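Long-range contacts in acyl-CoA dehydrogenase (Mycobacterium thermoresistibile, PDB 3PFD), which probably catalyses the FAD-dependent alpha,beta-dehydrogenation of saturated acyl-CoA thioesters to 2,3-dehydroacyl-CoA in fatty acid metabolism: residues C[104-109]-C[249-254]; C[326-331]-C[385-390]. All coordinates share one frame; numbering follows the deposited sequence.

Interaction 1 (C[104-109]-C[249-254]); sequences NKLGTM and LATLDH
Lys105, Leu106 and Met109 meet Thr251 and His254 in a buried contact between the N-terminal helical domain and the start of the C-terminal helical domain, part apolar packing and part a single lysine-to-carbonyl hydrogen bond. The polar element is that one bond. Lys105 runs out almost fully extended, its CG anti to the backbone N (chi1 -154°), and its NZ donates a hydrogen bond to the backbone O of His254 at 3.1 Å. The approach is nearly head-on to the carbonyl, with a C=O...N angle of 167°. The carbonyl follows helix 244-253, whose C-terminal end would probably also favour a positive charge here. CE of Lys105 follows closely, 3.5 Å from the same O of His254.

Thr251 supplies the apolar centre with its methyl. CG2 of Thr251 sits 3.9 Å from CB of Met109 and 4.1 Å from CD1 of Leu106, whose side chain crosses that of the threonine at about a right angle. OG1 of Thr251 is hydrogen-bonded to the O of Thr247 in its own helix, while the methyl faces helix 95-114. A bend at chi2 (47°) turns SD of Met109 aside; CE beyond it lies 4.0 Å from CB of His254 and approaches CG of the imidazole obliquely. These two side chains also cross at about a right angle.

Around the contact, Leu106 continues onto Tyr136 of strand 134-137 and onto Thr255 and Glu377, while His254 also touches Leu113 one helical turn beyond Met109. Elsewhere on helix 95-114, Gly107 O is hydrogen-bonded to OG1 of Thr180 of strand 178-184, and Thr108 packs on Leu124 and Val127 of helix 117-129.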
ATOM      1  N   ASN C 104     -18.563 -21.665  18.232  1.00 19.88           N
ATOM      2  CA  ASN C 104     -19.894 -22.056  18.661  1.00 20.34           C
ATOM      3  C   ASN C 104     -20.935 -21.660  17.595  1.00 20.79           C
ATOM      4  O   ASN C 104     -21.856 -22.428  17.300  1.00 21.45           O
ATOM      5  CB  ASN C 104     -20.249 -21.516  20.062  1.00 20.76           C
ATOM      6  CG  ASN C 104     -19.637 -22.362  21.190  1.00 20.01           C
ATOM      7  OD1 ASN C 104     -19.129 -23.467  20.953  1.00 20.39           O
ATOM      8  ND2 ASN C 104     -19.680 -21.848  22.413  1.00 17.46           N
ATOM      9  N   LYS C 105     -20.747 -20.485  16.984  1.00 20.09           N
ATOM     10  CA  LYS C 105     -21.618 -20.028  15.930  1.00 19.55           C
ATOM     11  C   LYS C 105     -21.363 -20.804  14.623  1.00 18.86           C
ATOM     12  O   LYS C 105     -22.293 -21.320  14.034  1.00 18.96           O
ATOM     13  CB  LYS C 105     -21.512 -18.499  15.727  1.00 20.00           C
ATOM     14  CG  LYS C 105     -22.797 -17.939  15.131  1.00 20.67           C
ATOM     15  CD  LYS C 105     -22.663 -16.649  14.362  1.00 23.16           C
ATOM     16  CE  LYS C 105     -23.984 -16.455  13.597  1.00 24.33           C
ATOM     17  NZ  LYS C 105     -24.195 -15.068  13.196  1.00 26.25           N
ATOM     18  N   LEU C 106     -20.110 -20.887  14.179  1.00 18.43           N
ATOM     19  CA  LEU C 106     -19.747 -21.675  12.989  1.00 17.93           C
ATOM     20  C   LEU C 106     -20.319 -23.107  13.014  1.00 19.05           C
ATOM     21  O   LEU C 106     -20.889 -23.552  12.015  1.00 18.69           O
ATOM     22  CB  LEU C 106     -18.215 -21.727  12.809  1.00 17.31           C
ATOM     23  CG  LEU C 106     -17.672 -22.233  11.458  1.00 16.35           C
ATOM     24  CD1 LEU C 106     -18.176 -21.358  10.298  1.00 16.37           C
ATOM     25  CD2 LEU C 106     -16.137 -22.315  11.438  1.00 16.05           C
ATOM     26  N   GLY C 107     -20.170 -23.810  14.148  1.00 19.32           N
ATOM     27  CA  GLY C 107     -20.602 -25.227  14.283  1.00 19.57           C
ATOM     28  C   GLY C 107     -22.099 -25.448  14.485  1.00 20.49           C
ATOM     29  O   GLY C 107     -22.561 -26.607  14.599  1.00 19.56           O
ATOM     30  N   THR C 108     -22.866 -24.357  14.549  1.00 20.69           N
ATOM     31  CA  THR C 108     -24.325 -24.486  14.744  1.00 22.09           C
ATOM     32  C   THR C 108     -25.175 -23.797  13.691  1.00 22.58           C
ATOM     33  O   THR C 108     -26.375 -24.054  13.618  1.00 23.53           O
ATOM     34  CB  THR C 108     -24.824 -24.054  16.150  1.00 22.25           C
ATOM     35  OG1 THR C 108     -24.399 -22.713  16.445  1.00 22.25           O
ATOM     36  CG2 THR C 108     -24.354 -25.021  17.198  1.00 20.51           C
ATOM     37  N   MET C 109     -24.560 -22.941  12.879  1.00 22.15           N
ATOM     38  CA  MET C 109     -25.320 -22.062  11.991  1.00 22.81           C
ATOM     39  C   MET C 109     -26.065 -22.823  10.874  1.00 22.85           C
ATOM     40  O   MET C 109     -27.214 -22.515  10.593  1.00 22.00           O
ATOM     41  CB  MET C 109     -24.424 -20.970  11.414  1.00 22.40           C
ATOM     42  CG  MET C 109     -25.155 -19.676  11.072  1.00 24.96           C
ATOM     43  SD  MET C 109     -26.252 -19.106  12.400  0.64 31.13           S
ATOM     44  CE  MET C 109     -27.369 -18.129  11.387  1.00 29.95           C
ATOM     45  N   LEU C 249     -22.219 -23.022   2.247  1.00 29.73           N
ATOM     46  CA  LEU C 249     -22.089 -21.692   1.651  1.00 29.88           C
ATOM     47  C   LEU C 249     -22.942 -20.655   2.381  1.00 30.04           C
ATOM     48  O   LEU C 249     -22.495 -19.541   2.633  1.00 29.72           O
ATOM     49  CB  LEU C 249     -22.467 -21.719   0.175  1.00 30.48           C
ATOM     50  CG  LEU C 249     -21.636 -22.566  -0.797  1.00 32.05           C
ATOM     51  CD1 LEU C 249     -22.152 -22.334  -2.235  1.00 33.37           C
ATOM     52  CD2 LEU C 249     -20.118 -22.254  -0.668  1.00 32.84           C
ATOM     53  N   ALA C 250     -24.177 -21.028   2.708  1.00 30.61           N
ATOM     54  CA  ALA C 250     -25.077 -20.148   3.453  1.00 30.89           C
ATOM     55  C   ALA C 250     -24.562 -19.866   4.875  1.00 30.50           C
ATOM     56  O   ALA C 250     -24.723 -18.760   5.376  1.00 31.44           O
ATOM     57  CB  ALA C 250     -26.504 -20.740   3.483  1.00 31.41           C
ATOM     58  N   THR C 251     -23.947 -20.866   5.513  1.00 29.84           N
ATOM     59  CA  THR C 251     -23.337 -20.716   6.837  1.00 28.87           C
ATOM     60  C   THR C 251     -22.301 -19.592   6.815  1.00 28.36           C
ATOM     61  O   THR C 251     -22.360 -18.672   7.632  1.00 27.78           O
ATOM     62  CB  THR C 251     -22.675 -22.038   7.305  1.00 28.82           C
ATOM     63  OG1 THR C 251     -23.681 -23.040   7.470  1.00 30.37           O
ATOM     64  CG2 THR C 251     -21.908 -21.873   8.635  1.00 27.98           C
ATOM     65  N   LEU C 252     -21.379 -19.660   5.852  1.00 28.21           N
ATOM     66  CA  LEU C 252     -20.304 -18.653   5.704  1.00 27.87           C
ATOM     67  C   LEU C 252     -20.839 -17.231   5.506  1.00 28.57           C
ATOM     68  O   LEU C 252     -20.275 -16.278   6.043  1.00 28.48           O
ATOM     69  CB  LEU C 252     -19.354 -19.052   4.575  1.00 27.63           C
ATOM     70  CG  LEU C 252     -18.506 -20.316   4.796  1.00 27.22           C
ATOM     71  CD1 LEU C 252     -17.830 -20.719   3.489  1.00 27.83           C
ATOM     72  CD2 LEU C 252     -17.463 -20.115   5.916  1.00 27.67           C
ATOM     73  N   ASP C 253     -21.935 -17.092   4.758  1.00 29.04           N
ATOM     74  CA  ASP C 253     -22.628 -15.805   4.617  1.00 30.23           C
ATOM     75  C   ASP C 253     -22.965 -15.205   5.974  1.00 30.40           C
ATOM     76  O   ASP C 253     -22.828 -13.977   6.189  1.00 31.26           O
ATOM     77  CB  ASP C 253     -23.949 -15.963   3.855  1.00 31.46           C
ATOM     78  CG  ASP C 253     -23.775 -15.958   2.340  1.00 32.93           C
ATOM     79  OD1 ASP C 253     -22.700 -15.529   1.855  1.00 33.25           O
ATOM     80  OD2 ASP C 253     -24.736 -16.387   1.645  1.00 34.25           O
ATOM     81  N   HIS C 254     -23.417 -16.068   6.880  1.00 28.96           N
ATOM     82  CA  HIS C 254     -23.804 -15.643   8.213  1.00 28.65           C
ATOM     83  C   HIS C 254     -22.678 -15.704   9.250  1.00 27.46           C
ATOM     84  O   HIS C 254     -22.937 -15.451  10.438  1.00 29.16           O
ATOM     85  CB  HIS C 254     -25.006 -16.462   8.694  1.00 29.09           C
ATOM     86  CG  HIS C 254     -26.236 -16.241   7.870  1.00 30.54           C
ATOM     87  ND1 HIS C 254     -27.210 -15.331   8.219  1.00 32.82           N
ATOM     88  CD2 HIS C 254     -26.630 -16.783   6.694  1.00 32.01           C
ATOM     89  CE1 HIS C 254     -28.169 -15.345   7.310  1.00 33.57           C
ATOM     90  NE2 HIS C 254     -27.841 -16.214   6.371  1.00 33.87           N
TER

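Interaction 2 (C[326-331]-C[385-390]); sequences LGFISA and VVMSRA
Phe328, Ala331, Val386, Met387 and Ala390 form an apolar seam between the first turns of helix 326-352 and the C-terminal helix 380-391, with no hydrogen bond across it. The segment axes approach to 8.3 Å and run at 143°, roughly antiparallel.

The aromatic part rests on Phe328 and Met387. CG of Phe328 is anti to its backbone N, and the ring beyond it meets the methionine obliquely: CD2 of Phe328 is 3.7 Å from CB of Met387, and CE2 of the ring also meets both CB and CG. SD of Met387 stands 4.8 Å from the ring centroid of Phe328, 38° off the ring normal, an oblique Met-aromatic contact. A bend at chi3 (-100°) places the CE of Met387 3.9 Å from the backbone O of Ala331.

The aliphatic contacts are made by small groups. CB of Ala331 touches CG of Met387 at 3.8 Å and CG1 of Val386 at 3.9 Å. That same valine methyl lies 3.7 Å from the backbone O of Gly327, and near the other end CB of Ala390 meets CB of Phe328 at 3.9 Å. Gly327, Ala331 and Ala390 present only small groups to the seam.

Ala302 of the second subunit packs on Phe328, and Gln295 of that subunit on Ser388, extending the seam into the subunit interface. Within the chain, Ile329 packs on helix 292-321. This is helix-helix packing of the C-terminal all-helical bundle of the acyl-CoA dehydrogenase fold.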
ATOM      1  N   LEU C 326     -25.917 -10.656   0.365  1.00 33.48           N
ATOM      2  CA  LEU C 326     -25.066 -10.784   1.548  1.00 32.37           C
ATOM      3  C   LEU C 326     -23.686 -11.305   1.141  1.00 30.61           C
ATOM      4  O   LEU C 326     -22.708 -11.053   1.835  1.00 30.76           O
ATOM      5  CB  LEU C 326     -25.702 -11.715   2.605  1.00 32.66           C
ATOM      6  N   GLY C 327     -23.617 -12.022   0.012  1.00 28.77           N
ATOM      7  CA  GLY C 327     -22.360 -12.574  -0.499  1.00 25.63           C
ATOM      8  C   GLY C 327     -21.265 -11.510  -0.553  1.00 23.77           C
ATOM      9  O   GLY C 327     -20.227 -11.637   0.121  1.00 23.63           O
ATOM     10  N   PHE C 328     -21.501 -10.454  -1.333  1.00 21.13           N
ATOM     11  CA  PHE C 328     -20.502  -9.395  -1.490  1.00 19.48           C
ATOM     12  C   PHE C 328     -20.096  -8.783  -0.157  1.00 18.53           C
ATOM     13  O   PHE C 328     -18.915  -8.726   0.163  1.00 16.99           O
ATOM     14  CB  PHE C 328     -20.939  -8.264  -2.432  1.00 19.11           C
ATOM     15  CG  PHE C 328     -19.965  -7.130  -2.433  1.00 17.89           C
ATOM     16  CD1 PHE C 328     -20.122  -6.059  -1.538  1.00 18.84           C
ATOM     17  CD2 PHE C 328     -18.831  -7.173  -3.256  1.00 14.64           C
ATOM     18  CE1 PHE C 328     -19.179  -5.022  -1.500  1.00 19.17           C
ATOM     19  CE2 PHE C 328     -17.881  -6.170  -3.232  1.00 12.96           C
ATOM     20  CZ  PHE C 328     -18.034  -5.087  -2.332  1.00 17.75           C
ATOM     21  N   ILE C 329     -21.077  -8.310   0.614  1.00 18.09           N
ATOM     22  CA  ILE C 329     -20.762  -7.573   1.832  1.00 17.82           C
ATOM     23  C   ILE C 329     -20.125  -8.450   2.917  1.00 17.35           C
ATOM     24  O   ILE C 329     -19.241  -7.999   3.647  1.00 17.32           O
ATOM     25  CB  ILE C 329     -21.990  -6.781   2.380  1.00 18.66           C
ATOM     26  CG1 ILE C 329     -21.581  -5.878   3.555  1.00 20.06           C
ATOM     27  CG2 ILE C 329     -23.114  -7.725   2.824  1.00 18.48           C
ATOM     28  CD1 ILE C 329     -21.013  -4.523   3.145  1.00 23.40           C
ATOM     29  N   SER C 330     -20.558  -9.698   3.043  1.00 17.49           N
ATOM     30  CA  SER C 330     -19.963 -10.550   4.081  1.00 17.58           C
ATOM     31  C   SER C 330     -18.482 -10.894   3.765  1.00 15.98           C
ATOM     32  O   SER C 330     -17.638 -10.815   4.661  1.00 14.55           O
ATOM     33  CB  SER C 330     -20.825 -11.772   4.407  1.00 18.18           C
ATOM     34  OG  SER C 330     -20.678 -12.776   3.441  1.00 23.01           O
ATOM     35  N   ALA C 331     -18.190 -11.192   2.489  1.00 15.13           N
ATOM     36  CA  ALA C 331     -16.812 -11.414   1.990  1.00 14.22           C
ATOM     37  C   ALA C 331     -15.972 -10.146   2.154  1.00 13.82           C
ATOM     38  O   ALA C 331     -14.834 -10.215   2.614  1.00 13.49           O
ATOM     39  CB  ALA C 331     -16.821 -11.847   0.527  1.00 13.57           C
ATOM     40  N   VAL C 385     -12.665 -13.597  -4.968  1.00 13.45           N
ATOM     41  CA  VAL C 385     -13.421 -14.343  -5.980  1.00 13.56           C
ATOM     42  C   VAL C 385     -14.927 -14.117  -5.767  1.00 13.23           C
ATOM     43  O   VAL C 385     -15.630 -13.743  -6.707  1.00 13.82           O
ATOM     44  CB  VAL C 385     -13.103 -15.869  -5.977  1.00 13.45           C
ATOM     45  CG1 VAL C 385     -14.049 -16.603  -6.906  1.00 13.14           C
ATOM     46  CG2 VAL C 385     -11.650 -16.132  -6.396  1.00 12.20           C
ATOM     47  N   VAL C 386     -15.394 -14.287  -4.537  1.00 13.40           N
ATOM     48  CA  VAL C 386     -16.835 -14.094  -4.191  1.00 13.35           C
ATOM     49  C   VAL C 386     -17.297 -12.654  -4.486  1.00 13.29           C
ATOM     50  O   VAL C 386     -18.352 -12.422  -5.114  1.00 12.74           O
ATOM     51  CB  VAL C 386     -17.132 -14.448  -2.695  1.00 14.12           C
ATOM     52  CG1 VAL C 386     -18.565 -13.986  -2.267  1.00 12.81           C
ATOM     53  CG2 VAL C 386     -16.919 -15.969  -2.383  1.00 13.85           C
ATOM     54  N   MET C 387     -16.511 -11.687  -4.035  1.00 12.93           N
ATOM     55  CA  MET C 387     -16.816 -10.258  -4.287  1.00 12.95           C
ATOM     56  C   MET C 387     -16.837  -9.935  -5.783  1.00 13.30           C
ATOM     57  O   MET C 387     -17.710  -9.197  -6.247  1.00 13.16           O
ATOM     58  CB  MET C 387     -15.796  -9.325  -3.595  1.00 12.56           C
ATOM     59  CG  MET C 387     -15.906  -9.236  -2.078  1.00 12.36           C
ATOM     60  SD  MET C 387     -14.723  -8.021  -1.428  1.00 14.35           S
ATOM     61  CE  MET C 387     -13.371  -9.042  -0.842  1.00 12.45           C
ATOM     62  N   SER C 388     -15.865 -10.431  -6.550  1.00 13.47           N
ATOM     63  CA  SER C 388     -15.817  -9.988  -7.966  1.00 13.86           C
ATOM     64  C   SER C 388     -16.927 -10.628  -8.787  1.00 13.80           C
ATOM     65  O   SER C 388     -17.480  -9.987  -9.677  1.00 12.61           O
ATOM     66  CB  SER C 388     -14.464 -10.196  -8.621  1.00 13.26           C
ATOM     67  OG  SER C 388     -14.003 -11.507  -8.437  1.00 15.49           O
ATOM     68  N   ARG C 389     -17.255 -11.883  -8.452  1.00 14.25           N
ATOM     69  CA  ARG C 389     -18.396 -12.587  -9.047  1.00 15.54           C
ATOM     70  C   ARG C 389     -19.694 -11.826  -8.819  1.00 15.51           C
ATOM     71  O   ARG C 389     -20.507 -11.726  -9.728  1.00 15.50           O
ATOM     72  CB  ARG C 389     -18.533 -14.018  -8.518  1.00 15.63           C
ATOM     73  CG  ARG C 389     -17.437 -14.942  -9.051  1.00 16.68           C
ATOM     74  CD  ARG C 389     -17.651 -16.400  -8.581  1.00 20.84           C
ATOM     75  NE  ARG C 389     -16.599 -17.266  -9.115  1.00 22.41           N
ATOM     76  CZ  ARG C 389     -16.422 -18.552  -8.797  1.00 24.56           C
ATOM     77  NH1 ARG C 389     -17.236 -19.146  -7.950  1.00 21.20           N
ATOM     78  NH2 ARG C 389     -15.402 -19.244  -9.326  1.00 26.68           N
ATOM     79  N   ALA C 390     -19.865 -11.261  -7.624  1.00 15.07           N
ATOM     80  CA  ALA C 390     -21.060 -10.483  -7.330  1.00 15.60           C
ATOM     81  C   ALA C 390     -21.088  -9.201  -8.180  1.00 15.65           C
ATOM     82  O   ALA C 390     -22.115  -8.833  -8.679  1.00 16.81           O
ATOM     83  CB  ALA C 390     -21.135 -10.134  -5.831  1.00 15.16           C
TER

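In the fold
The two contacts follow one another along the chain, and their centres lie 16 Å apart. They meet directly at the end of helix 244-253: O of Asp253 packs 3.5 Å from CB of Ser330, and OD1 of Asp253 lies 3.8 Å from CA of Gly327. Interaction 1 ties the N-terminal to the C-terminal helical domain beside the flavin cofactor, the side chain of Leu106 being about 5 Å from a bound dihydroflavine-adenine dinucleotide. The centre of interaction 2 lies about 19 Å from the centre of the chain, against 10 Å for interaction 1, within the C-terminal domain and beside the second subunit; the side chain of Val386 is about 10 Å from a bound cofactor.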